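Local coordinates for protein laccase (Botrytis aclada, PDB 3SQR) that oxidises phenolic substrates such as hydroquinones at the expense of molecular oxygen, using copper ions, and probably serves in lignin degradation and detoxification of lignin-derived products, at residues 225-230 and 234-239; 328-331 and 336-339. All blocks are in the same frame, centred on the assembly; numbering follows the deposited sequence.

Interaction 1 (225-230 and 234-239); sequences LENTLM and NTFDCS. With NAG (2-acetamido-2-deoxy-beta-D-glucopyranose), chain K.
The amide of Asn227 and the ring of Phe236 lie obliquely, their planes 55° apart, with Asn227 ND2 3.5 Å from Phe236 CD1. Glu226 O also approaches the ring obliquely, 3.6 Å from Phe236 CE1; the sulfur of Cys238 sits at the ring edge, in its plane, and His207 packs with the ring edge-to-face. The amide planes of Asn227 and Asn234 are nearly parallel, 11° apart. They join strand 227-230, an edge strand of a six-stranded sheet in a cupredoxin-like domain, to the loop that follows it. Each asparagine extends anti to its own backbone nitrogen and gives an N-H to a backbone carbonyl of the other segment, a task the short amide suits well. Asn227 ND2 reaches Thr235 O at 3.0 Å and also bonds Asp82. Asn234 ND2 meets Thr228 O, also at 3.0 Å, from above the carbonyl plane, and bonds Asn342 O as well; Asn234 OD1 accepts from Lys252. Beside this network Leu229 CD2 packs against the backbone N and CB of Asn234, while a water bridges Asn227 OD1 and Thr235 O. Cys238 is disulfide-bonded to Cys246. The hydroxyl of Thr235 faces the attached glycan, where OG1 donates to NAG O7 at 2.7 Å.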
loop_
_atom_site.group_PDB
_atom_site.type_symbol
_atom_site.label_atom_id
_atom_site.label_comp_id
_atom_site.label_asym_id
_atom_site.label_seq_id
_atom_site.Cartn_x
_atom_site.Cartn_y
_atom_site.Cartn_z
ATOM N N LEU A 225 2.254 -13.331 14.192
ATOM C CA LEU A 225 1.275 -12.528 14.936
ATOM C C LEU A 225 0.107 -13.383 15.303
ATOM O O LEU A 225 -0.110 -14.508 14.792
ATOM C CB LEU A 225 0.854 -11.297 14.110
ATOM C CG LEU A 225 2.008 -10.384 13.720
ATOM C CD1 LEU A 225 1.523 -9.170 12.977
ATOM C CD2 LEU A 225 2.877 -9.991 14.923
ATOM N N GLU A 226 -0.708 -12.843 16.203
ATOM C CA GLU A 226 -1.703 -13.693 16.868
ATOM C C GLU A 226 -2.916 -13.971 16.060
ATOM O O GLU A 226 -3.571 -14.983 16.231
ATOM C CB GLU A 226 -2.111 -13.032 18.163
ATOM C CG GLU A 226 -1.084 -13.085 19.269
ATOM C CD GLU A 226 0.130 -12.152 19.103
ATOM O OE1 GLU A 226 0.046 -11.131 18.401
ATOM O OE2 GLU A 226 1.219 -12.478 19.624
ATOM N N ASN A 227 -3.251 -13.108 15.114
ATOM C CA ASN A 227 -4.445 -13.347 14.369
ATOM C C ASN A 227 -4.343 -12.620 13.012
ATOM O O ASN A 227 -3.261 -12.152 12.650
ATOM C CB ASN A 227 -5.676 -12.848 15.137
ATOM C CG ASN A 227 -6.915 -13.623 14.812
ATOM O OD1 ASN A 227 -6.881 -14.632 14.122
ATOM N ND2 ASN A 227 -8.086 -13.122 15.339
ATOM N N THR A 228 -5.438 -12.635 12.288
ATOM C CA THR A 228 -5.622 -11.853 11.043
ATOM C C THR A 228 -6.965 -11.142 11.159
ATOM O O THR A 228 -7.806 -11.553 11.949
ATOM C CB THR A 228 -5.603 -12.723 9.800
ATOM O OG1 THR A 228 -6.786 -13.542 9.766
ATOM C CG2 THR A 228 -4.323 -13.640 9.767
ATOM N N LEU A 229 -7.178 -10.110 10.338
ATOM C CA LEU A 229 -8.491 -9.435 10.233
ATOM C C LEU A 229 -8.861 -9.343 8.807
ATOM O O LEU A 229 -8.004 -9.147 7.928
ATOM C CB LEU A 229 -8.461 -8.041 10.789
ATOM C CG LEU A 229 -8.096 -7.883 12.272
ATOM C CD1 LEU A 229 -7.953 -6.438 12.596
ATOM C CD2 LEU A 229 -9.117 -8.494 13.150
ATOM N N MET A 230 -10.161 -9.526 8.573
ATOM C CA MET A 230 -10.729 -9.285 7.289
ATOM C C MET A 230 -11.707 -8.157 7.442
ATOM O O MET A 230 -12.705 -8.247 8.144
ATOM C CB MET A 230 -11.441 -10.535 6.734
ATOM C CG MET A 230 -11.943 -10.357 5.367
ATOM S SD MET A 230 -12.555 -11.895 4.591
ATOM C CE MET A 230 -11.061 -12.875 4.456
ATOM N N ASN A 234 -12.408 -10.505 12.934
ATOM C CA ASN A 234 -12.268 -11.920 12.858
ATOM C C ASN A 234 -12.719 -12.541 14.177
ATOM O O ASN A 234 -12.960 -11.823 15.154
ATOM C CB ASN A 234 -10.814 -12.329 12.590
ATOM C CG ASN A 234 -10.685 -13.675 11.917
ATOM O OD1 ASN A 234 -11.654 -14.424 11.807
ATOM N ND2 ASN A 234 -9.481 -13.961 11.365
ATOM N N THR A 235 -12.925 -13.847 14.131
ATOM C CA THR A 235 -13.093 -14.634 15.329
ATOM C C THR A 235 -11.780 -14.746 16.074
ATOM O O THR A 235 -10.683 -14.513 15.536
ATOM C CB THR A 235 -13.574 -16.004 14.982
ATOM O OG1 THR A 235 -12.703 -16.621 13.989
ATOM C CG2 THR A 235 -14.995 -15.956 14.521
ATOM N N PHE A 236 -11.852 -15.096 17.347
ATOM C CA PHE A 236 -10.679 -15.549 18.053
ATOM C C PHE A 236 -11.190 -16.357 19.260
ATOM O O PHE A 236 -12.115 -15.927 19.936
ATOM C CB PHE A 236 -9.844 -14.395 18.538
ATOM C CG PHE A 236 -8.492 -14.777 19.028
ATOM C CD1 PHE A 236 -7.496 -15.148 18.127
ATOM C CD2 PHE A 236 -8.160 -14.713 20.374
ATOM C CE1 PHE A 236 -6.213 -15.510 18.596
ATOM C CE2 PHE A 236 -6.906 -15.090 20.859
ATOM C CZ PHE A 236 -5.904 -15.449 19.967
ATOM N N ASP A 237 -10.532 -17.479 19.525
ATOM C CA ASP A 237 -10.955 -18.344 20.623
ATOM C C ASP A 237 -10.346 -17.867 21.901
ATOM O O ASP A 237 -9.140 -18.037 22.156
ATOM C CB ASP A 237 -10.548 -19.784 20.308
ATOM C CG ASP A 237 -11.063 -20.790 21.347
ATOM O OD1 ASP A 237 -11.637 -20.355 22.364
ATOM O OD2 ASP A 237 -10.913 -22.002 21.053
ATOM N N CYS A 238 -11.156 -17.206 22.709
ATOM C CA CYS A 238 -10.731 -16.740 24.008
ATOM C C CYS A 238 -11.167 -17.722 25.131
ATOM O O CYS A 238 -10.877 -17.460 26.286
ATOM C CB CYS A 238 -11.347 -15.377 24.320
ATOM S SG CYS A 238 -10.534 -14.030 23.425
ATOM N N SER A 239 -11.823 -18.817 24.755
ATOM C CA SER A 239 -12.502 -19.727 25.710
ATOM C C SER A 239 -11.563 -20.356 26.729
ATOM O O SER A 239 -11.961 -20.571 27.890
ATOM C CB SER A 239 -13.259 -20.831 24.976
ATOM O OG SER A 239 -12.381 -21.739 24.337
HETATM C C1 NAG K . -9.875 -21.559 13.287
HETATM C C2 NAG K . -11.031 -21.683 14.242
HETATM C C3 NAG K . -11.083 -23.124 14.810
HETATM C C4 NAG K . -11.122 -24.065 13.610
HETATM C C5 NAG K . -9.860 -23.881 12.793
HETATM C C6 NAG K . -9.896 -24.757 11.556
HETATM C C7 NAG K . -11.597 -19.541 15.239
HETATM C C8 NAG K . -11.313 -18.551 16.317
HETATM N N2 NAG K . -10.860 -20.673 15.247
HETATM O O3 NAG K . -12.234 -23.251 15.614
HETATM O O4 NAG K . -11.136 -25.410 13.976
HETATM O O5 NAG K . -9.888 -22.578 12.312
HETATM O O6 NAG K . -8.895 -24.243 10.720
HETATM O O7 NAG K . -12.468 -19.272 14.382
HETATM O O HOH W 1 -9.112 -16.322 14.146
#

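Interaction 2 (328-331 and 336-339); sequences GNWG and TNNE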
loop_
_atom_site.group_PDB
_atom_site.type_symbol
_atom_site.label_atom_id
_atom_site.label_comp_id
_atom_site.label_asym_id
_atom_site.label_seq_id
_atom_site.Cartn_x
_atom_site.Cartn_y
_atom_site.Cartn_z
ATOM N N GLY A 328 -8.932 -15.680 2.823
ATOM C CA GLY A 328 -7.725 -14.884 2.592
ATOM C C GLY A 328 -6.592 -15.727 2.038
ATOM O O GLY A 328 -5.694 -15.220 1.402
ATOM N N ASN A 329 -6.600 -17.028 2.354
ATOM C CA ASN A 329 -5.462 -17.912 2.025
ATOM C C ASN A 329 -4.156 -17.265 2.358
ATOM O O ASN A 329 -3.288 -17.060 1.501
ATOM C CB ASN A 329 -5.491 -18.315 0.571
ATOM C CG ASN A 329 -6.604 -19.262 0.248
ATOM O OD1 ASN A 329 -6.762 -20.303 0.918
ATOM N ND2 ASN A 329 -7.283 -19.014 -0.834
ATOM N N TRP A 330 -3.975 -17.025 3.623
ATOM C CA TRP A 330 -2.714 -16.587 4.162
ATOM C C TRP A 330 -1.589 -17.449 3.596
ATOM O O TRP A 330 -1.652 -18.720 3.734
ATOM C CB TRP A 330 -2.698 -16.742 5.667
ATOM C CG TRP A 330 -1.435 -16.368 6.337
ATOM C CD1 TRP A 330 -0.303 -17.138 6.475
ATOM C CD2 TRP A 330 -1.087 -15.086 6.819
ATOM N NE1 TRP A 330 0.713 -16.414 7.036
ATOM C CE2 TRP A 330 0.251 -15.153 7.270
ATOM C CE3 TRP A 330 -1.810 -13.873 6.980
ATOM C CZ2 TRP A 330 0.902 -14.067 7.814
ATOM C CZ3 TRP A 330 -1.176 -12.825 7.576
ATOM C CH2 TRP A 330 0.179 -12.905 7.960
ATOM N N GLY A 331 -0.585 -16.790 3.010
ATOM C CA GLY A 331 0.623 -17.473 2.513
ATOM C C GLY A 331 1.567 -17.938 3.614
ATOM O O GLY A 331 2.446 -17.213 4.027
ATOM N N THR A 336 4.861 -16.280 8.781
ATOM C CA THR A 336 4.140 -17.047 9.800
ATOM C C THR A 336 2.987 -16.225 10.408
ATOM O O THR A 336 3.053 -14.994 10.483
ATOM C CB THR A 336 5.040 -17.421 10.960
ATOM O OG1 THR A 336 5.660 -16.250 11.481
ATOM C CG2 THR A 336 6.167 -18.440 10.489
ATOM N N ASN A 337 1.957 -16.956 10.812
ATOM C CA ASN A 337 0.865 -16.405 11.596
ATOM C C ASN A 337 0.339 -17.550 12.482
ATOM O O ASN A 337 0.257 -18.733 12.076
ATOM C CB ASN A 337 -0.228 -15.883 10.680
ATOM C CG ASN A 337 -1.250 -15.089 11.417
ATOM O OD1 ASN A 337 -1.067 -13.898 11.726
ATOM N ND2 ASN A 337 -2.293 -15.768 11.763
ATOM N N ASN A 338 -0.098 -17.160 13.661
ATOM C CA ASN A 338 -0.587 -18.127 14.627
ATOM C C ASN A 338 -1.909 -18.696 14.269
ATOM O O ASN A 338 -2.260 -19.802 14.718
ATOM C CB ASN A 338 -0.703 -17.463 15.991
ATOM C CG ASN A 338 0.603 -17.297 16.686
ATOM O OD1 ASN A 338 1.668 -17.671 16.177
ATOM N ND2 ASN A 338 0.536 -16.776 17.903
ATOM N N GLU A 339 -2.666 -18.008 13.396
ATOM C CA GLU A 339 -3.983 -18.451 13.056
ATOM C C GLU A 339 -4.210 -18.314 11.557
ATOM O O GLU A 339 -5.265 -17.856 11.105
ATOM C CB GLU A 339 -4.985 -17.598 13.815
ATOM C CG GLU A 339 -4.806 -17.636 15.321
ATOM C CD GLU A 339 -5.050 -18.999 15.951
ATOM O OE1 GLU A 339 -5.646 -19.857 15.309
ATOM O OE2 GLU A 339 -4.603 -19.194 17.087
#
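Asn337 CB rests over one face of the Trp330 indole, a CH-pi contact in which CB lies 3.8 Å from the centroid of the six-membered ring and 24° off its normal. The methylene is displaced toward the rim, and the nearest ring atom is Trp330 CE2, 3.5 Å from Asn337 CB. Both side chains leave their backbones in extended fashion, each CG standing opposite the backbone nitrogen: in Trp330 chi1 of 178° carries the indole across the gap, and chi2 of -82° turns its face to Asn337 CB. The two side chains cross at about a right angle, and the amide is inclined to the indole and does not stack flat on it. Thr336 adds its backbone, its carbonyl O approaching Trp330 CZ2 obliquely at 3.6 Å, while its CB points away from the indole. Trp330 NE1 bonds Ser335 O, just before the second segment, and this bond helps to hold the rotation of the indole. The contact lies within the loop linking strands 323-327 and 344-348, and both Trp330 and Asn337 also touch Thr228 of strand 227-230. Tryptophan suits this buried place because its broad face accepts a methylene while its single N-H satisfies a backbone carbonyl; asparagine, being short, lays its CB methylene close on that face. The chemistry across the contact is therefore mainly dispersion and weak CH-pi attraction.

The two contacts follow one another along the chain, interaction 1 closing before interaction 2 opens, and their centres are 11 Å apart on the same side of the chain's centre, within the second cupredoxin-like domain. Interaction 1 lies at the edge of the six-stranded sheet, interaction 2 in the loop between strands 323-327 and 344-348 of the five-stranded sheet. They touch directly: Asn338 N lies 2.9 Å from Leu225 O, a probable hydrogen bond, and Glu339 CG packs against Glu226 O. Segment 336-339 thus runs beside the residues leading into strand 227-230, joining connections from two sheets of the domain.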